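Local atomic coordinates of type II restriction enzyme MspI (Moraxella sp., PDB entry 1SA3), a protein that recognises the double-stranded DNA sequence 5'-CCGG-3' and cleaves it after the first cytosine, leaving terminal 5'-phosphates. Residues E180-I183 with R184-T188. Sequence-based numbering, arbitrary orientation.
Sequences ERFI and RWCVT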
ATOM      1  N   GLU E 180      16.190  -1.616   2.875  1.00 22.98           N
ATOM      2  CA  GLU E 180      15.096  -2.582   2.970  1.00 23.34           C
ATOM      3  C   GLU E 180      14.222  -2.414   4.207  1.00 22.59           C
ATOM      4  O   GLU E 180      12.993  -2.462   4.116  1.00 17.35           O
ATOM      5  CB  GLU E 180      15.642  -4.014   2.921  1.00 25.94           C
ATOM      6  CG  GLU E 180      16.253  -4.373   1.579  1.00 31.25           C
ATOM      7  CD  GLU E 180      16.401  -5.872   1.361  1.00 37.86           C
ATOM      8  OE1 GLU E 180      16.747  -6.256   0.228  1.00 38.58           O
ATOM      9  OE2 GLU E 180      16.173  -6.665   2.306  1.00 38.89           O
ATOM     10  N   ARG E 181      14.849  -2.228   5.366  1.00 19.92           N
ATOM     11  CA  ARG E 181      14.095  -2.035   6.594  1.00 21.73           C
ATOM     12  C   ARG E 181      13.275  -0.752   6.496  1.00 18.59           C
ATOM     13  O   ARG E 181      12.118  -0.717   6.908  1.00 18.36           O
ATOM     14  CB  ARG E 181      15.038  -1.961   7.798  1.00 21.57           C
ATOM     15  CG  ARG E 181      15.427  -3.322   8.351  1.00 24.81           C
ATOM     16  CD  ARG E 181      16.554  -3.195   9.365  1.00 26.95           C
ATOM     17  NE  ARG E 181      17.795  -2.758   8.729  1.00 28.78           N
ATOM     18  CZ  ARG E 181      18.937  -2.562   9.382  1.00 31.36           C
ATOM     19  NH1 ARG E 181      18.993  -2.760  10.693  1.00 29.10           N
ATOM     20  NH2 ARG E 181      20.026  -2.184   8.724  1.00 30.48           N
ATOM     21  N   PHE E 182      13.878   0.297   5.942  1.00 17.48           N
ATOM     22  CA  PHE E 182      13.197   1.582   5.787  1.00 16.12           C
ATOM     23  C   PHE E 182      11.925   1.424   4.947  1.00 14.35           C
ATOM     24  O   PHE E 182      10.845   1.873   5.337  1.00 16.08           O
ATOM     25  CB  PHE E 182      14.130   2.593   5.111  1.00 15.85           C
ATOM     26  CG  PHE E 182      13.648   4.023   5.183  1.00 17.74           C
ATOM     27  CD1 PHE E 182      14.086   4.864   6.202  1.00 18.53           C
ATOM     28  CD2 PHE E 182      12.796   4.540   4.212  1.00 18.45           C
ATOM     29  CE1 PHE E 182      13.692   6.207   6.253  1.00 19.53           C
ATOM     30  CE2 PHE E 182      12.395   5.880   4.254  1.00 18.85           C
ATOM     31  CZ  PHE E 182      12.850   6.716   5.280  1.00 17.25           C
ATOM     32  N   ILE E 183      12.051   0.781   3.792  1.00 15.28           N
ATOM     33  CA  ILE E 183      10.903   0.594   2.914  1.00 17.42           C
ATOM     34  C   ILE E 183       9.833  -0.289   3.543  1.00 16.54           C
ATOM     35  O   ILE E 183       8.658   0.069   3.573  1.00 15.77           O
ATOM     36  CB  ILE E 183      11.314  -0.036   1.573  1.00 18.17           C
ATOM     37  CG1 ILE E 183      12.333   0.858   0.868  1.00 16.13           C
ATOM     38  CG2 ILE E 183      10.085  -0.205   0.693  1.00 15.64           C
ATOM     39  CD1 ILE E 183      13.095   0.170  -0.236  1.00 16.84           C
ATOM     40  N   ARG E 184      10.245  -1.448   4.040  1.00 16.08           N
ATOM     41  CA  ARG E 184       9.304  -2.380   4.651  1.00 16.00           C
ATOM     42  C   ARG E 184       8.579  -1.743   5.835  1.00 17.47           C
ATOM     43  O   ARG E 184       7.367  -1.901   5.987  1.00 16.87           O
ATOM     44  CB  ARG E 184      10.042  -3.653   5.092  1.00 18.75           C
ATOM     45  CG  ARG E 184       9.143  -4.786   5.545  1.00 20.86           C
ATOM     46  CD  ARG E 184       9.969  -6.031   5.886  1.00 23.53           C
ATOM     47  NE  ARG E 184      10.668  -6.571   4.723  1.00 23.97           N
ATOM     48  CZ  ARG E 184      10.110  -7.336   3.791  1.00 26.49           C
ATOM     49  NH1 ARG E 184       8.828  -7.666   3.878  1.00 30.37           N
ATOM     50  NH2 ARG E 184      10.836  -7.780   2.769  1.00 28.89           N
ATOM     51  N   TRP E 185       9.307  -1.003   6.668  1.00 16.08           N
ATOM     52  CA  TRP E 185       8.673  -0.377   7.819  1.00 18.50           C
ATOM     53  C   TRP E 185       7.701   0.731   7.407  1.00 16.49           C
ATOM     54  O   TRP E 185       6.627   0.869   7.988  1.00 15.75           O
ATOM     55  CB  TRP E 185       9.720   0.192   8.779  1.00 22.21           C
ATOM     56  CG  TRP E 185       9.095   0.779   9.995  1.00 23.33           C
ATOM     57  CD1 TRP E 185       8.755   0.124  11.143  1.00 22.87           C
ATOM     58  CD2 TRP E 185       8.652   2.129  10.157  1.00 20.38           C
ATOM     59  NE1 TRP E 185       8.125   0.983  12.010  1.00 19.22           N
ATOM     60  CE2 TRP E 185       8.048   2.221  11.429  1.00 22.18           C
ATOM     61  CE3 TRP E 185       8.705   3.271   9.347  1.00 23.07           C
ATOM     62  CZ2 TRP E 185       7.496   3.414  11.913  1.00 24.18           C
ATOM     63  CZ3 TRP E 185       8.158   4.455   9.826  1.00 22.47           C
ATOM     64  CH2 TRP E 185       7.561   4.516  11.099  1.00 22.40           C
ATOM     65  N   CYS E 186       8.075   1.518   6.404  1.00 18.05           N
ATOM     66  CA  CYS E 186       7.209   2.597   5.940  1.00 14.84           C
ATOM     67  C   CYS E 186       5.847   2.106   5.450  1.00 17.49           C
ATOM     68  O   CYS E 186       4.827   2.735   5.727  1.00 15.99           O
ATOM     69  CB  CYS E 186       7.879   3.386   4.812  1.00 20.94           C
ATOM     70  SG  CYS E 186       9.038   4.640   5.379  1.00 23.77           S
ATOM     71  N   VAL E 187       5.833   0.991   4.722  1.00 14.01           N
ATOM     72  CA  VAL E 187       4.577   0.455   4.193  1.00 15.59           C
ATOM     73  C   VAL E 187       3.890  -0.601   5.057  1.00 16.54           C
ATOM     74  O   VAL E 187       2.729  -0.918   4.814  1.00 17.77           O
ATOM     75  CB  VAL E 187       4.755  -0.120   2.757  1.00 18.49           C
ATOM     76  CG1 VAL E 187       5.241   0.977   1.827  1.00 21.37           C
ATOM     77  CG2 VAL E 187       5.744  -1.290   2.752  1.00 15.56           C
ATOM     78  N   THR E 188       4.574  -1.144   6.067  1.00 13.43           N
ATOM     79  CA  THR E 188       3.937  -2.163   6.911  1.00 15.01           C
ATOM     80  C   THR E 188       3.968  -1.901   8.408  1.00 12.64           C
ATOM     81  O   THR E 188       3.241  -2.543   9.164  1.00 13.62           O
ATOM     82  CB  THR E 188       4.575  -3.553   6.727  1.00 14.08           C
ATOM     83  OG1 THR E 188       5.896  -3.543   7.290  1.00 13.20           O
ATOM     84  CG2 THR E 188       4.621  -3.938   5.255  1.00 12.91           C
TER
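One helical turn separates Cys-186 from Phe-182, and the sulfur of the first lies obliquely against the ring of the second in a local sulfur-aromatic contact. SG is 4.3 Å from the centroid of the Phe-182 ring, 33° off its normal. It meets the CD2-CE2 side, with 3.8 Å between SG and CE2. Two torsions bring the groups together: CG of Phe-182 lies anti to the backbone N (chi1 -167°), which projects the ring outward from the helix, while SG of Cys-186 is anti to its own carbonyl carbon (chi1 -82°) and leans back toward it. Beneath them runs the i to i+4 bonding of an alpha helix, from Arg-184 N to Glu-180 O (2.9 Å) through Val-187 N to Ile-183 O. CG2 of Val-187 also rests 3.3 Å from Ile-183 O.

At the helix end, Arg-184 O is gripped twice by Thr-188, by its N (2.9 Å) and by OG1 (2.6 Å), which come from opposite faces of the carbonyl plane; OG1 is also bonded to Arg-190 N. The Arg-184 side chain runs out extended and bends near its end, its NH2 forming a salt bridge with Asp-223; Glu-180 OE2, 5.5 Å from that NH2, may add a weaker electrostatic pull.

This helix, 179-188, is wedged between others: Ile-183 and Val-187 pack on helix 222-234, whereas Phe-182 and Trp-185 both meet Ile-136 of helix 133-140. Trp-247 of strand 246-249 lies nearly parallel to the Phe-182 ring, and Tyr-131, ending strand 127-131, meets Trp-185, its OH hydrogen-bonded to Cys-186 O.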